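Local structure of amino acid ABC transporter, periplasmic amino acid-binding protein (Brucella ovis, 4Z9N) at residues 232-237 against 322-327; 50-55 against 284-289. The protein binds glutathione in its ligand pocket and probably delivers this or related amino acid-type solutes to an ABC transporter as its periplasmic binding component. All coordinates share one frame. Residue numbers count along the deposited sequence, not the author numbering.

How the interactions relate
Both contacts are buried, and they show how chemistry can follow the kind of backbone that meets. Interaction 1 sets helix against an extended segment, whose backbone groups find no helix partners; two asparagines and two waters meet several of them, and Lys-210 of the second subunit and Arg-261 others. Interaction 2 sets helix against helix, where the main chains are already bonded internally, so no hydrogen bond crosses; apolar side chains and close backbone approach carry the contact. Helix 222-240 joins them: Leu-235, out of reach of 322-327, packs its CD2 at 3.5 Å from CG2 of Ile-285 and its CD1 at 4.0 Å from CB of Ala-51. No other chain touches interaction 2.

Interaction 1 (232-237 against 322-327); sequences HNALLN and QYGIPV
An irregular extended segment, 322-327, crosses helical 232-237, with phi/psi near -80/115 at Gln-322 and Gly-324 and nearest CA atoms 4.7 Å apart, Asn-233 to Gly-324. Two asparagines one turn apart, both chi1 m, read its backbone. Asn-233 OD1 accepts Ile-325 N at 2.9 Å, nearly linear, and a water at 2.8 Å that also lies 3.0 Å from Tyr-323 O; Asn-233 ND2 is satisfied by Arg-229 O. Asn-237 ND2 donates to Ile-325 O at 2.8 Å and back to Asn-233 O at 3.0 Å, while Asn-237 OD1 (3.1 Å) shares a second water with Val-327 N (2.8 Å). Lys-210 NZ of the second subunit bonds both Asn-237 OD1 and Gly-324 O; Arg-261 NE bonds Val-327 O. Between the two asparagine side chains, Gly-324 CA sits 3.7 Å from Leu-236 CB; a beta carbon there would clash with Asn-237 ND2. Here a C-terminal segment is laid across helix 222-240 by side-chain-to-backbone bonds, at the dimer interface.

Interaction 2 (50-55 against 284-289); sequences RAVASA and KIIKGV
This is a buried helix-helix contact within one lobe of the solute-binding protein, bringing helix 44-57, from the early part of the chain, against helix 281-289, from its C-terminal part. The short segments 50-55 and 284-289 run closer to antiparallel than parallel, with 136° between their N-to-C directions, and their axes approach to 7.8 Å. The close approach is helped by Ser-54 and Gly-288 at its centre, with Ala-51 and Ala-55 meeting the larger Ile-285 and Val-289. The nearest CA atoms, those of Ser-54 and Ile-285, are 5.0 Å apart, and Ser-54 CB lies 3.9 Å from Ile-285 CA. With chi1 m, Ser-54 turns OG back to donate to Arg-50 O at 2.7 Å, one turn earlier, so its hydroxyl is satisfied within its own helix. That OG also lies 3.7 Å from Gly-288 CA, where a beta carbon would collide with it.

Apolar contacts flank this centre. Ile-285, chi1 m and chi2 t, places CG1 3.7 Å from Ala-55 CB and CG2 4.1 Å from Ala-51 CB, while Val-289 CG2 meets Ala-51 CB at 3.7 Å and Val-289 CG1 meets Arg-50 CB at 3.7 Å. At the other end Lys-284 CB rests 3.3 Å from Ser-54 O. The ends of Arg-50 and Lys-284 lead away from the facing helix: the guanidinium bonds Pro-60 O and Trp-41 O, and Lys-284 NZ forms a weak, long ion pair with Asp-280. With Thr-231 and Leu-235 of helix 222-240 against both, this inter-helix contact belongs to one lobe of a periplasmic binding protein fold.

Interaction 1 (232-237 against 322-327)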
ATOM      1  N   HIS D 232      -3.145  11.644  -0.994  1.00 13.76           N
ATOM      2  CA  HIS D 232      -3.494  10.618  -0.010  1.00 12.93           C
ATOM      3  C   HIS D 232      -2.469  10.482   1.112  1.00 16.60           C
ATOM      4  O   HIS D 232      -2.816  10.459   2.294  1.00 11.64           O
ATOM      5  CB  HIS D 232      -3.659   9.275  -0.724  1.00 14.41           C
ATOM      6  CG  HIS D 232      -3.815   8.102   0.191  1.00 13.76           C
ATOM      7  ND1 HIS D 232      -4.857   7.978   1.086  1.00 13.17           N
ATOM      8  CD2 HIS D 232      -3.096   6.953   0.288  1.00 13.67           C
ATOM      9  CE1 HIS D 232      -4.754   6.818   1.718  1.00 15.68           C
ATOM     10  NE2 HIS D 232      -3.696   6.178   1.248  1.00 15.22           N
ATOM     11  N   ASN D 233      -1.201  10.392   0.748  1.00 11.57           N
ATOM     12  CA  ASN D 233      -0.196  10.142   1.770  1.00 15.06           C
ATOM     13  C   ASN D 233       0.055  11.390   2.600  1.00 15.06           C
ATOM     14  O   ASN D 233       0.379  11.285   3.782  1.00 12.27           O
ATOM     15  CB  ASN D 233       1.084   9.602   1.135  1.00 11.52           C
ATOM     16  CG  ASN D 233       0.956   8.127   0.784  1.00 14.35           C
ATOM     17  OD1 ASN D 233       1.078   7.275   1.658  1.00 14.41           O
ATOM     18  ND2 ASN D 233       0.669   7.821  -0.491  1.00 14.62           N
ATOM     19  N   ALA D 234      -0.160  12.568   2.009  1.00 16.79           N
ATOM     20  CA  ALA D 234      -0.089  13.798   2.780  1.00 17.06           C
ATOM     21  C   ALA D 234      -1.177  13.792   3.846  1.00 16.71           C
ATOM     22  O   ALA D 234      -0.928  14.172   4.995  1.00 18.16           O
ATOM     23  CB  ALA D 234      -0.227  15.032   1.883  1.00 15.13           C
ATOM     24  N   LEU D 235      -2.377  13.362   3.471  1.00 13.63           N
ATOM     25  CA  LEU D 235      -3.474  13.294   4.438  1.00 14.86           C
ATOM     26  C   LEU D 235      -3.116  12.379   5.612  1.00 14.44           C
ATOM     27  O   LEU D 235      -3.410  12.692   6.776  1.00 15.11           O
ATOM     28  CB  LEU D 235      -4.762  12.803   3.772  1.00 15.45           C
ATOM     29  CG  LEU D 235      -5.426  13.801   2.813  1.00 15.39           C
ATOM     30  CD1 LEU D 235      -6.526  13.121   2.011  1.00 14.58           C
ATOM     31  CD2 LEU D 235      -5.974  14.999   3.587  1.00 19.38           C
ATOM     32  N   LEU D 236      -2.510  11.233   5.296  1.00 15.23           N
ATOM     33  CA  LEU D 236      -2.094  10.279   6.326  1.00 15.45           C
ATOM     34  C   LEU D 236      -0.976  10.840   7.214  1.00 17.11           C
ATOM     35  O   LEU D 236      -1.058  10.765   8.441  1.00 14.16           O
ATOM     36  CB  LEU D 236      -1.640   8.969   5.691  1.00 14.84           C
ATOM     37  CG  LEU D 236      -2.759   8.143   5.025  1.00 11.29           C
ATOM     38  CD1 LEU D 236      -2.214   6.844   4.397  1.00 12.35           C
ATOM     39  CD2 LEU D 236      -3.900   7.825   6.016  1.00 12.24           C
ATOM     40  N   ASN D 237       0.076  11.378   6.593  1.00 12.60           N
ATOM     41  CA  ASN D 237       1.194  11.926   7.363  1.00 14.30           C
ATOM     42  C   ASN D 237       0.731  13.051   8.292  1.00 17.27           C
ATOM     43  O   ASN D 237       1.160  13.113   9.449  1.00 14.75           O
ATOM     44  CB  ASN D 237       2.317  12.429   6.437  1.00 15.70           C
ATOM     45  CG  ASN D 237       3.303  11.332   6.059  1.00 15.42           C
ATOM     46  OD1 ASN D 237       4.206  11.000   6.827  1.00 15.63           O
ATOM     47  ND2 ASN D 237       3.129  10.758   4.870  1.00 13.82           N
ATOM     48  N   GLN D 322      -3.381   1.962   7.867  1.00 12.36           N
ATOM     49  CA  GLN D 322      -3.150   3.153   7.051  1.00 11.51           C
ATOM     50  C   GLN D 322      -1.788   3.731   7.347  1.00 14.50           C
ATOM     51  O   GLN D 322      -1.507   4.187   8.462  1.00 13.28           O
ATOM     52  CB  GLN D 322      -4.251   4.207   7.257  1.00 14.15           C
ATOM     53  CG  GLN D 322      -5.605   3.809   6.666  1.00 10.97           C
ATOM     54  CD  GLN D 322      -5.646   3.953   5.147  1.00 14.61           C
ATOM     55  OE1 GLN D 322      -4.669   4.362   4.519  1.00 16.10           O
ATOM     56  NE2 GLN D 322      -6.777   3.598   4.552  1.00 14.54           N
ATOM     57  N   TYR D 323      -0.935   3.710   6.330  1.00 10.34           N
ATOM     58  CA  TYR D 323       0.484   4.030   6.514  1.00 13.42           C
ATOM     59  C   TYR D 323       0.909   5.108   5.540  1.00 13.95           C
ATOM     60  O   TYR D 323       0.948   4.880   4.340  1.00 13.14           O
ATOM     61  CB  TYR D 323       1.312   2.757   6.325  1.00 13.04           C
ATOM     62  CG  TYR D 323       2.818   2.854   6.528  1.00 11.03           C
ATOM     63  CD1 TYR D 323       3.657   3.208   5.468  1.00 12.82           C
ATOM     64  CD2 TYR D 323       3.406   2.499   7.747  1.00 10.97           C
ATOM     65  CE1 TYR D 323       5.032   3.258   5.634  1.00 13.05           C
ATOM     66  CE2 TYR D 323       4.795   2.530   7.915  1.00 11.48           C
ATOM     67  CZ  TYR D 323       5.591   2.911   6.855  1.00 12.49           C
ATOM     68  OH  TYR D 323       6.954   2.930   7.004  1.00 13.79           O
ATOM     69  N   GLY D 324       1.199   6.299   6.049  1.00 14.79           N
ATOM     70  CA  GLY D 324       1.615   7.378   5.173  1.00 12.84           C
ATOM     71  C   GLY D 324       3.066   7.179   4.773  1.00 11.85           C
ATOM     72  O   GLY D 324       3.956   7.137   5.615  1.00 11.93           O
ATOM     73  N   ILE D 325       3.303   7.029   3.477  1.00 12.58           N
ATOM     74  CA  ILE D 325       4.654   6.860   2.966  1.00 11.39           C
ATOM     75  C   ILE D 325       5.386   8.172   3.220  1.00 11.28           C
ATOM     76  O   ILE D 325       4.780   9.233   3.137  1.00 11.52           O
ATOM     77  CB  ILE D 325       4.597   6.439   1.463  1.00 14.59           C
ATOM     78  CG1 ILE D 325       3.790   5.152   1.317  1.00 19.25           C
ATOM     79  CG2 ILE D 325       5.979   6.223   0.876  1.00 13.76           C
ATOM     80  CD1 ILE D 325       3.491   4.805  -0.114  1.00 21.64           C
ATOM     81  N   PRO D 326       6.674   8.111   3.599  1.00 13.54           N
ATOM     82  CA  PRO D 326       7.329   9.344   4.048  1.00 16.86           C
ATOM     83  C   PRO D 326       7.492  10.431   2.993  1.00 16.15           C
ATOM     84  O   PRO D 326       7.881  10.171   1.858  1.00 12.77           O
ATOM     85  CB  PRO D 326       8.702   8.859   4.523  1.00 15.95           C
ATOM     86  CG  PRO D 326       8.896   7.504   3.874  1.00 12.88           C
ATOM     87  CD  PRO D 326       7.514   6.921   3.828  1.00 11.73           C
ATOM     88  N   VAL D 327       7.201  11.656   3.408  1.00 12.94           N
ATOM     89  CA  VAL D 327       7.417  12.837   2.587  1.00 13.49           C
ATOM     90  C   VAL D 327       8.851  13.267   2.856  1.00 20.97           C
ATOM     91  O   VAL D 327       9.132  14.084   3.737  1.00 22.06           O
ATOM     92  CB  VAL D 327       6.373  13.918   2.915  1.00 17.33           C
ATOM     93  CG1 VAL D 327       6.653  15.205   2.171  1.00 18.96           C
ATOM     94  CG2 VAL D 327       4.995  13.384   2.536  1.00 18.57           C
TER
HETATM   95  O   HOH W   1      -0.467   4.888   1.713  1.00 18.36           O
HETATM   96  O   HOH W   2       6.948  12.260   6.161  1.00 22.37           O

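Interaction 2 (50-55 against 284-289)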
ATOM      1  N   ARG D  50     -11.949  16.709  -3.140  1.00 20.49           N
ATOM      2  CA  ARG D  50     -11.675  18.087  -2.773  1.00 21.49           C
ATOM      3  C   ARG D  50     -10.238  18.244  -2.287  1.00 21.19           C
ATOM      4  O   ARG D  50      -9.655  19.324  -2.407  1.00 21.95           O
ATOM      5  CB  ARG D  50     -12.651  18.575  -1.702  1.00 22.31           C
ATOM      6  CG  ARG D  50     -14.126  18.519  -2.116  1.00 22.91           C
ATOM      7  CD  ARG D  50     -14.963  19.456  -1.240  1.00 24.30           C
ATOM      8  NE  ARG D  50     -16.386  19.319  -1.519  1.00 24.99           N
ATOM      9  CZ  ARG D  50     -17.017  19.937  -2.515  1.00 31.15           C
ATOM     10  NH1 ARG D  50     -16.360  20.743  -3.336  1.00 26.21           N
ATOM     11  NH2 ARG D  50     -18.314  19.737  -2.695  1.00 32.46           N
ATOM     12  N   ALA D  51      -9.674  17.180  -1.723  1.00 20.22           N
ATOM     13  CA  ALA D  51      -8.279  17.230  -1.274  1.00 20.69           C
ATOM     14  C   ALA D  51      -7.330  17.401  -2.466  1.00 20.04           C
ATOM     15  O   ALA D  51      -6.366  18.172  -2.405  1.00 20.57           O
ATOM     16  CB  ALA D  51      -7.907  15.959  -0.462  1.00 19.07           C
ATOM     17  N   VAL D  52      -7.609  16.687  -3.548  1.00 19.61           N
ATOM     18  CA  VAL D  52      -6.806  16.809  -4.753  1.00 19.80           C
ATOM     19  C   VAL D  52      -6.979  18.200  -5.348  1.00 28.06           C
ATOM     20  O   VAL D  52      -6.005  18.830  -5.756  1.00 21.40           O
ATOM     21  CB  VAL D  52      -7.168  15.715  -5.761  1.00 20.63           C
ATOM     22  CG1 VAL D  52      -6.412  15.902  -7.062  1.00 20.24           C
ATOM     23  CG2 VAL D  52      -6.858  14.348  -5.154  1.00 19.98           C
ATOM     24  N   ALA D  53      -8.215  18.689  -5.374  1.00 21.36           N
ATOM     25  CA  ALA D  53      -8.457  20.034  -5.860  1.00 22.54           C
ATOM     26  C   ALA D  53      -7.715  21.067  -5.011  1.00 25.10           C
ATOM     27  O   ALA D  53      -7.206  22.067  -5.541  1.00 24.23           O
ATOM     28  CB  ALA D  53      -9.952  20.328  -5.886  1.00 23.09           C
ATOM     29  N   SER D  54      -7.645  20.838  -3.703  1.00 22.89           N
ATOM     30  CA  SER D  54      -6.944  21.790  -2.834  1.00 24.45           C
ATOM     31  C   SER D  54      -5.442  21.754  -3.088  1.00 23.52           C
ATOM     32  O   SER D  54      -4.791  22.788  -3.150  1.00 24.46           O
ATOM     33  CB  SER D  54      -7.232  21.517  -1.357  1.00 23.53           C
ATOM     34  OG  SER D  54      -8.619  21.403  -1.103  1.00 28.52           O
ATOM     35  N   ALA D  55      -4.900  20.552  -3.249  1.00 22.49           N
ATOM     36  CA  ALA D  55      -3.490  20.388  -3.593  1.00 22.48           C
ATOM     37  C   ALA D  55      -3.082  21.192  -4.821  1.00 23.29           C
ATOM     38  O   ALA D  55      -1.970  21.713  -4.901  1.00 23.91           O
ATOM     39  CB  ALA D  55      -3.180  18.903  -3.821  1.00 21.40           C
ATOM     40  N   LYS D 284      -2.199  23.577   1.729  1.00 23.68           N
ATOM     41  CA  LYS D 284      -3.416  23.746   0.938  1.00 24.31           C
ATOM     42  C   LYS D 284      -4.397  22.598   1.148  1.00 22.94           C
ATOM     43  O   LYS D 284      -5.601  22.846   1.292  1.00 22.91           O
ATOM     44  CB  LYS D 284      -3.104  23.876  -0.555  1.00 23.34           C
ATOM     45  CG  LYS D 284      -2.249  25.066  -0.933  1.00 32.77           C
ATOM     46  CD  LYS D 284      -2.062  25.107  -2.452  1.00 34.80           C
ATOM     47  CE  LYS D 284      -1.227  26.299  -2.900  1.00 40.79           C
ATOM     48  NZ  LYS D 284      -1.536  27.530  -2.129  1.00 42.88           N
ATOM     49  N   ILE D 285      -3.892  21.357   1.161  1.00 20.68           N
ATOM     50  CA  ILE D 285      -4.745  20.197   1.389  1.00 19.77           C
ATOM     51  C   ILE D 285      -5.421  20.290   2.761  1.00 20.15           C
ATOM     52  O   ILE D 285      -6.645  20.193   2.870  1.00 20.52           O
ATOM     53  CB  ILE D 285      -3.971  18.849   1.265  1.00 18.23           C
ATOM     54  CG1 ILE D 285      -3.408  18.643  -0.152  1.00 17.98           C
ATOM     55  CG2 ILE D 285      -4.876  17.720   1.646  1.00 17.49           C
ATOM     56  CD1 ILE D 285      -2.453  17.437  -0.290  1.00 18.57           C
ATOM     57  N   ILE D 286      -4.627  20.454   3.813  1.00 20.16           N
ATOM     58  CA  ILE D 286      -5.169  20.409   5.162  1.00 26.73           C
ATOM     59  C   ILE D 286      -6.125  21.589   5.434  1.00 27.10           C
ATOM     60  O   ILE D 286      -7.154  21.433   6.103  1.00 24.14           O
ATOM     61  CB  ILE D 286      -4.025  20.362   6.192  1.00 24.86           C
ATOM     62  CG1 ILE D 286      -3.134  19.149   5.926  1.00 22.22           C
ATOM     63  CG2 ILE D 286      -4.577  20.262   7.592  1.00 22.74           C
ATOM     64  CD1 ILE D 286      -3.878  17.801   5.983  1.00 19.68           C
ATOM     65  N   LYS D 287      -5.803  22.763   4.907  1.00 23.29           N
ATOM     66  CA  LYS D 287      -6.726  23.889   4.999  1.00 25.03           C
ATOM     67  C   LYS D 287      -8.050  23.585   4.305  1.00 25.14           C
ATOM     68  O   LYS D 287      -9.122  23.970   4.788  1.00 26.27           O
ATOM     69  CB  LYS D 287      -6.097  25.145   4.397  1.00 30.53           C
ATOM     70  CG  LYS D 287      -4.959  25.705   5.235  1.00 32.59           C
ATOM     71  CD  LYS D 287      -4.917  27.205   5.189  1.00 36.21           C
ATOM     72  CE  LYS D 287      -3.793  27.730   6.080  1.00 42.17           C
ATOM     73  NZ  LYS D 287      -3.277  29.061   5.635  1.00 43.04           N
ATOM     74  N   GLY D 288      -7.969  22.882   3.178  1.00 24.31           N
ATOM     75  CA  GLY D 288      -9.145  22.592   2.379  1.00 24.27           C
ATOM     76  C   GLY D 288     -10.087  21.558   2.970  1.00 23.64           C
ATOM     77  O   GLY D 288     -11.308  21.725   2.914  1.00 24.53           O
ATOM     78  N   VAL D 289      -9.533  20.486   3.536  1.00 23.43           N
ATOM     79  CA  VAL D 289     -10.355  19.348   3.955  1.00 22.95           C
ATOM     80  C   VAL D 289      -9.940  18.759   5.313  1.00 22.02           C
ATOM     81  O   VAL D 289     -10.616  17.870   5.828  1.00 22.70           O
ATOM     82  CB  VAL D 289     -10.333  18.233   2.880  1.00 20.30           C
ATOM     83  CG1 VAL D 289     -10.995  18.717   1.562  1.00 21.06           C
ATOM     84  CG2 VAL D 289      -8.908  17.753   2.640  1.00 19.12           C
TER